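Local coordinates for protein oxalate biosynthetic component 1 (Burkholderia thailandensis, PDB 5IKY) that makes oxalate as a bifunctional enzyme of quorum sensing-dependent oxalogenesis, joining serine-hydrolase and lyase activities in one chain, at residues Glu271-Leu276 with Asp517-Arg522; Gly372-Phe377 with Asp523-Ser528; Pro530-Phe535 with Val704-Leu709. One frame throughout, in Å; residues are numbered along the deposited sequence.

Contact 1 (Glu271-Leu276 with Asp517-Arg522); sequences EPSAIL and DAETLR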
# COMPACT_ATOMS: atom_id res chain seq x y z
N GLU A 271 7.66 -1.73 0.50
CA GLU A 271 6.84 -1.69 1.71
C GLU A 271 7.65 -1.22 2.92
O GLU A 271 7.89 -1.99 3.84
CB GLU A 271 6.25 -3.08 1.99
CG GLU A 271 5.50 -3.70 0.82
CD GLU A 271 4.12 -3.09 0.61
OE1 GLU A 271 3.62 -2.41 1.53
OE2 GLU A 271 3.55 -3.28 -0.48
N PRO A 272 8.04 0.07 2.92
CA PRO A 272 8.99 0.63 3.91
C PRO A 272 8.53 0.53 5.36
O PRO A 272 9.38 0.42 6.25
CB PRO A 272 9.09 2.10 3.49
CG PRO A 272 8.62 2.15 2.08
CD PRO A 272 7.58 1.09 1.97
N SER A 273 7.23 0.58 5.61
CA SER A 273 6.72 0.60 6.98
C SER A 273 6.38 -0.80 7.50
O SER A 273 6.21 -0.98 8.71
CB SER A 273 5.48 1.49 7.07
OG SER A 273 5.81 2.84 6.75
N ALA A 274 6.29 -1.76 6.60
CA ALA A 274 5.93 -3.13 6.97
C ALA A 274 6.89 -3.69 8.01
O ALA A 274 8.11 -3.64 7.83
CB ALA A 274 5.91 -4.03 5.74
N ILE A 275 6.34 -4.20 9.10
CA ILE A 275 7.15 -4.84 10.13
C ILE A 275 7.53 -6.24 9.65
O ILE A 275 6.66 -7.07 9.40
CB ILE A 275 6.42 -4.89 11.48
CG1 ILE A 275 6.20 -3.48 12.01
CG2 ILE A 275 7.20 -5.72 12.49
CD1 ILE A 275 5.32 -3.40 13.24
N LEU A 276 8.82 -6.48 9.52
CA LEU A 276 9.32 -7.72 8.96
C LEU A 276 9.79 -8.66 10.06
O LEU A 276 10.59 -8.29 10.92
CB LEU A 276 10.45 -7.45 7.96
CG LEU A 276 10.05 -6.46 6.86
CD1 LEU A 276 11.21 -6.17 5.92
CD2 LEU A 276 8.85 -6.98 6.08
N ASP A 517 -2.48 -0.55 11.40
CA ASP A 517 -1.54 -0.57 10.29
C ASP A 517 -0.10 -0.60 10.80
O ASP A 517 0.15 -0.35 11.98
CB ASP A 517 -1.75 0.63 9.37
CG ASP A 517 -1.53 1.96 10.08
OD1 ASP A 517 -2.12 2.16 11.16
OD2 ASP A 517 -0.76 2.79 9.56
N ALA A 518 0.83 -0.90 9.90
CA ALA A 518 2.23 -1.06 10.26
C ALA A 518 2.83 0.19 10.91
O ALA A 518 3.50 0.10 11.93
CB ALA A 518 3.04 -1.44 9.02
N GLU A 519 2.57 1.36 10.31
CA GLU A 519 3.12 2.62 10.81
C GLU A 519 2.71 2.89 12.25
O GLU A 519 3.53 3.27 13.09
CB GLU A 519 2.68 3.78 9.92
CG GLU A 519 3.72 4.20 8.89
CD GLU A 519 3.19 5.25 7.94
OE1 GLU A 519 3.38 5.10 6.72
OE2 GLU A 519 2.57 6.23 8.42
N THR A 520 1.42 2.70 12.54
CA THR A 520 0.90 2.90 13.89
C THR A 520 1.51 1.89 14.86
O THR A 520 1.86 2.23 15.99
CB THR A 520 -0.63 2.77 13.92
OG1 THR A 520 -1.20 3.70 12.99
CG2 THR A 520 -1.18 3.05 15.31
N LEU A 521 1.66 0.65 14.40
CA LEU A 521 2.17 -0.42 15.25
C LEU A 521 3.64 -0.19 15.61
O LEU A 521 4.06 -0.48 16.73
CB LEU A 521 1.99 -1.78 14.58
CG LEU A 521 2.31 -2.99 15.46
CD1 LEU A 521 1.52 -2.92 16.76
CD2 LEU A 521 1.99 -4.28 14.73
N ARG A 522 4.41 0.33 14.66
CA ARG A 522 5.81 0.62 14.91
C ARG A 522 5.96 1.63 16.05
O ARG A 522 6.94 1.59 16.79
CB ARG A 522 6.50 1.14 13.64
CG ARG A 522 6.52 0.14 12.50
CD ARG A 522 7.39 0.60 11.35
NE ARG A 522 8.79 0.25 11.58
CZ ARG A 522 9.41 -0.76 10.98
NH1 ARG A 522 8.76 -1.51 10.09
NH2 ARG A 522 10.68 -1.01 11.26
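Arg522 reaches from helix 518-524 to the turn Glu271-Ala274 and grips its backbone through a single nitrogen. NH1 donates to Ser273 O at 2.9 Å with an N-H...O angle of 157°. The acceptor lies near the guanidinium plane, yet the nitrogen sits well above the Ser273 carbonyl plane, 68° out of it. A second bond from NH1, to Ala274 O at 3.2 Å, is weak and strongly bent. The arginine chain bends at chi3 (85°), which turns NE aside after an extended start. On its way its aliphatic part slides past Ile275 in the opposite direction, Arg522 CG lying 3.7 Å from Ile275 CG1. The end of Ile275 crosses Leu521 at about a right angle, CD1 meeting Leu521 CD2 at 3.8 Å. Ala518 CB points toward the turn and lies 3.2 Å from Ser273 O, while Ser273 OG rests 3.3 Å from Glu519 CG. The Glu519 carboxylate is held from outside the contact, OE1 by Asn706 N and OE2 by Gly708 N. The rest of the guanidinium is also engaged: NH2 in a salt bridge to Asp309, NE on Met527 O. The helix thus lies against the N-terminal entry of strand 275-278 in the TIM-barrel part of the chain, where Leu521 and Ile275 also touch strand 223-226 and Leu276 packs on helix 257-270.

Contact 2 (Gly372-Phe377 with Asp523-Ser528); sequences GVPVLF and DELGMS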
# COMPACT_ATOMS: atom_id res chain seq x y z
N GLY A 372 14.32 -5.77 24.99
CA GLY A 372 13.48 -4.70 24.49
C GLY A 372 12.00 -4.86 24.77
O GLY A 372 11.44 -5.94 24.63
N VAL A 373 11.36 -3.76 25.17
CA VAL A 373 9.95 -3.76 25.52
C VAL A 373 9.14 -2.91 24.54
O VAL A 373 9.66 -1.95 23.97
CB VAL A 373 9.73 -3.25 26.96
CG1 VAL A 373 10.36 -4.22 27.95
CG2 VAL A 373 10.31 -1.86 27.12
N PRO A 374 7.86 -3.26 24.32
CA PRO A 374 7.14 -4.41 24.89
C PRO A 374 7.60 -5.77 24.35
O PRO A 374 8.03 -5.88 23.20
CB PRO A 374 5.69 -4.14 24.49
CG PRO A 374 5.78 -3.29 23.28
CD PRO A 374 6.98 -2.41 23.50
N VAL A 375 7.54 -6.78 25.20
CA VAL A 375 7.93 -8.13 24.84
C VAL A 375 6.84 -8.75 23.99
O VAL A 375 5.66 -8.66 24.32
CB VAL A 375 8.20 -8.99 26.09
CG1 VAL A 375 8.66 -10.39 25.71
CG2 VAL A 375 9.24 -8.32 26.96
N LEU A 376 7.23 -9.38 22.88
CA LEU A 376 6.26 -9.90 21.92
C LEU A 376 6.05 -11.40 22.08
O LEU A 376 7.02 -12.17 22.12
CB LEU A 376 6.71 -9.59 20.50
CG LEU A 376 7.12 -8.14 20.25
CD1 LEU A 376 7.66 -7.98 18.84
CD2 LEU A 376 5.94 -7.21 20.49
N PHE A 377 4.80 -11.83 22.17
CA PHE A 377 4.49 -13.24 22.34
C PHE A 377 3.59 -13.78 21.24
O PHE A 377 2.65 -13.12 20.80
CB PHE A 377 3.85 -13.49 23.70
CG PHE A 377 4.80 -13.36 24.85
CD1 PHE A 377 5.63 -14.41 25.20
CD2 PHE A 377 4.87 -12.19 25.58
CE1 PHE A 377 6.52 -14.29 26.26
CE2 PHE A 377 5.74 -12.06 26.64
CZ PHE A 377 6.57 -13.12 26.98
N ASP A 523 4.98 2.52 16.19
CA ASP A 523 4.97 3.45 17.32
C ASP A 523 4.64 2.72 18.62
O ASP A 523 5.28 2.96 19.64
CB ASP A 523 3.97 4.58 17.08
CG ASP A 523 4.40 5.53 15.98
OD1 ASP A 523 5.57 5.46 15.55
OD2 ASP A 523 3.57 6.37 15.55
N GLU A 524 3.65 1.85 18.57
CA GLU A 524 3.22 1.10 19.75
C GLU A 524 4.31 0.17 20.28
O GLU A 524 4.38 -0.11 21.48
CB GLU A 524 1.96 0.28 19.45
CG GLU A 524 0.67 1.07 19.48
CD GLU A 524 -0.55 0.19 19.28
OE1 GLU A 524 -0.56 -0.94 19.82
OE2 GLU A 524 -1.50 0.63 18.60
N LEU A 525 5.16 -0.33 19.38
CA LEU A 525 6.18 -1.30 19.76
C LEU A 525 7.55 -0.65 19.93
O LEU A 525 8.52 -1.32 20.31
CB LEU A 525 6.26 -2.42 18.72
CG LEU A 525 4.97 -3.17 18.40
CD1 LEU A 525 5.21 -4.27 17.37
CD2 LEU A 525 4.35 -3.75 19.66
N GLY A 526 7.63 0.64 19.63
CA GLY A 526 8.90 1.35 19.67
C GLY A 526 9.83 0.94 18.55
O GLY A 526 11.00 0.67 18.78
N MET A 527 9.30 0.88 17.33
CA MET A 527 10.08 0.45 16.17
C MET A 527 9.96 1.41 14.99
O MET A 527 9.97 0.98 13.84
CB MET A 527 9.65 -0.94 15.71
CG MET A 527 9.84 -2.05 16.72
SD MET A 527 9.15 -3.59 16.10
CE MET A 527 9.64 -4.72 17.40
N SER A 528 9.83 2.70 15.27
CA SER A 528 9.65 3.68 14.22
C SER A 528 10.87 3.70 13.29
O SER A 528 11.99 3.49 13.72
CB SER A 528 9.41 5.07 14.81
OG SER A 528 10.51 5.48 15.61
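Leu525 carries this apolar contact, at the N-terminal rim of a TIM-type barrel where the end of helix 518-524 meets the start of strand 375-380. Its CD2 methyl bridges two residues of the strand side, lying 3.9 Å from Pro374 CG and 3.9 Å from Leu376 CD2. The Pro374 ring and the Leu525 side chain cross at about a right angle, and Pro374 CD comes within 3.7 Å of Leu525 O. Next to them, Leu376 and Met527 reach toward each other tip to tip, with Leu376 CD1 4.1 Å from Met527 CE. The methionine attains this because its chain is extended beyond CG, chi2 and chi3 both 175°. No polar bond joins the two segments directly; the geometry is that of methyl and ring packing.

The second shell sets these groups in place. A cis peptide bond before Pro374 shapes the approach to the strand. On the other side the helix closes in a Schellman motif at Gly526, whose positive phi (71°) lets the chain turn so that Met527 follows Leu525 into the contact. Leu376 and Met527 both also touch Val310 of strand 310-313. Arg346 ties the two sides together: NH2 bonds weakly to Pro374 O, and NH1 bonds to Leu525 O, the same oxygen that Pro374 CD faces.

Contact 3 (Pro530-Phe535 with Val704-Leu709); sequences PDVALF and VVNLGL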
# COMPACT_ATOMS: atom_id res chain seq x y z
N PRO A 530 13.86 5.11 10.82
CA PRO A 530 14.84 6.18 11.04
C PRO A 530 14.40 7.55 10.51
O PRO A 530 14.61 8.55 11.20
CB PRO A 530 16.07 5.68 10.28
CG PRO A 530 15.95 4.20 10.32
CD PRO A 530 14.47 3.91 10.22
N ASP A 531 13.81 7.60 9.32
CA ASP A 531 13.42 8.88 8.73
C ASP A 531 12.24 9.50 9.49
O ASP A 531 12.17 10.72 9.65
CB ASP A 531 13.09 8.72 7.24
CG ASP A 531 11.90 7.82 6.98
OD1 ASP A 531 11.66 6.89 7.78
OD2 ASP A 531 11.20 8.02 5.96
N VAL A 532 11.32 8.66 9.95
CA VAL A 532 10.22 9.11 10.80
C VAL A 532 10.76 9.67 12.11
O VAL A 532 10.29 10.70 12.61
CB VAL A 532 9.20 7.98 11.08
CG1 VAL A 532 8.32 8.31 12.27
CG2 VAL A 532 8.36 7.71 9.85
N ALA A 533 11.76 8.99 12.66
CA ALA A 533 12.39 9.41 13.90
C ALA A 533 13.14 10.73 13.72
O ALA A 533 13.14 11.58 14.61
CB ALA A 533 13.34 8.34 14.41
N LEU A 534 13.76 10.90 12.56
CA LEU A 534 14.54 12.11 12.28
C LEU A 534 13.63 13.33 12.17
O LEU A 534 13.96 14.40 12.66
CB LEU A 534 15.36 11.94 11.00
CG LEU A 534 16.34 13.08 10.71
CD1 LEU A 534 17.34 13.21 11.84
CD2 LEU A 534 17.05 12.85 9.39
N PHE A 535 12.47 13.15 11.53
CA PHE A 535 11.51 14.24 11.40
C PHE A 535 10.95 14.65 12.76
O PHE A 535 10.79 15.84 13.05
CB PHE A 535 10.36 13.84 10.46
CG PHE A 535 9.41 14.97 10.17
CD1 PHE A 535 9.68 15.89 9.17
CD2 PHE A 535 8.24 15.11 10.91
CE1 PHE A 535 8.81 16.93 8.91
CE2 PHE A 535 7.36 16.15 10.65
CZ PHE A 535 7.65 17.06 9.65
N VAL A 704 1.70 5.36 -0.98
CA VAL A 704 2.19 6.52 -0.24
C VAL A 704 2.45 6.14 1.21
O VAL A 704 1.60 5.53 1.86
CB VAL A 704 1.18 7.69 -0.29
CG1 VAL A 704 1.77 8.93 0.34
CG2 VAL A 704 0.77 7.97 -1.73
N VAL A 705 3.64 6.47 1.70
CA VAL A 705 4.04 6.09 3.05
C VAL A 705 4.27 7.31 3.94
O VAL A 705 4.23 8.45 3.47
CB VAL A 705 5.32 5.23 3.03
CG1 VAL A 705 5.18 4.11 2.02
CG2 VAL A 705 6.53 6.09 2.72
N ASN A 706 4.51 7.06 5.23
CA ASN A 706 4.71 8.11 6.23
C ASN A 706 3.54 9.09 6.31
O ASN A 706 3.73 10.30 6.34
CB ASN A 706 6.01 8.88 5.96
CG ASN A 706 7.24 8.00 6.09
OD1 ASN A 706 7.21 6.96 6.75
ND2 ASN A 706 8.34 8.42 5.46
N LEU A 707 2.33 8.53 6.34
CA LEU A 707 1.11 9.33 6.41
C LEU A 707 0.78 9.73 7.84
O LEU A 707 -0.03 10.62 8.08
CB LEU A 707 -0.06 8.57 5.80
CG LEU A 707 0.09 8.21 4.32
CD1 LEU A 707 -1.07 7.34 3.86
CD2 LEU A 707 0.16 9.48 3.50
N GLY A 708 1.42 9.06 8.80
CA GLY A 708 1.14 9.28 10.20
C GLY A 708 1.64 10.62 10.72
O GLY A 708 1.03 11.20 11.62
N LEU A 709 2.74 11.11 10.15
CA LEU A 709 3.35 12.36 10.59
C LEU A 709 2.38 13.55 10.54
O LEU A 709 2.50 14.48 11.34
CB LEU A 709 4.59 12.67 9.75
CG LEU A 709 5.72 11.64 9.82
CD1 LEU A 709 6.86 12.03 8.90
CD2 LEU A 709 6.21 11.48 11.26
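The carboxylate of Asp531 and the amide of Asn706 meet tip to tip with their planes 54° apart. Asn706 ND2 donates to Asp531 OD2 at 2.9 Å, with an N-H...O angle of 143°. The donor comes on the syn side of the carboxylate but tilted well out of its plane. The third flat group, the Phe535 ring, is approached obliquely by Leu709, whose CD1 lies 3.9 Å from Phe535 CD2. These residues join the first turns of helix 530-541 to the segment leaving a two-stranded antiparallel hairpin, 696-697 with 704-705, in the cap-domain family region.

Asp531 holds its CG between the backbone N and the carbonyl carbon (chi1 63°), the crowded position. From there OD1 accepts a weak bond from the N of Val532, 2.8 Å away, while OD2 faces the asparagine. OD2 also forms a salt bridge with Arg696 NH1, and the neighbouring arginine would be expected to favour the charged state of the aspartate. The buried amide nitrogen of Asn706 has two acceptors, Asp531 OD2 and Ile693 O, which fix the rotation of the amide. Asn706 itself has left-handed helical backbone angles, which turn the chain away from the direction of strand 704-705. Leu709 fits between Val532 and Phe535, one helical turn apart: its CD2 methyl meets Val532 CG1 at 3.9 Å. The other methyl, Val532 CG2, lies 3.4 Å from Asn706 OD1.

Helix 518-524 is common to contacts 1 and 2, whose centres are 12 Å apart; Ile275 CD1 and Leu525 CD1 pack at 4.2 Å, joining the two contacts at the end of the barrel where the strands begin. Contact 3 lies 11 Å from contact 1 and 17 Å from contact 2, centre to centre, on the following helix 530-541. Glu519 couples contacts 1 and 3: OE1 is 2.7 Å from Asn706 N and OE2 is 3.1 Å from Gly708 N, both probable hydrogen bonds. Together they connect the barrel rim with the cap-domain region. The magnesium ion, bound by His227 and Glu477, is about 14 Å from the Leu376 side chain, so contact 2 does not line the metal site.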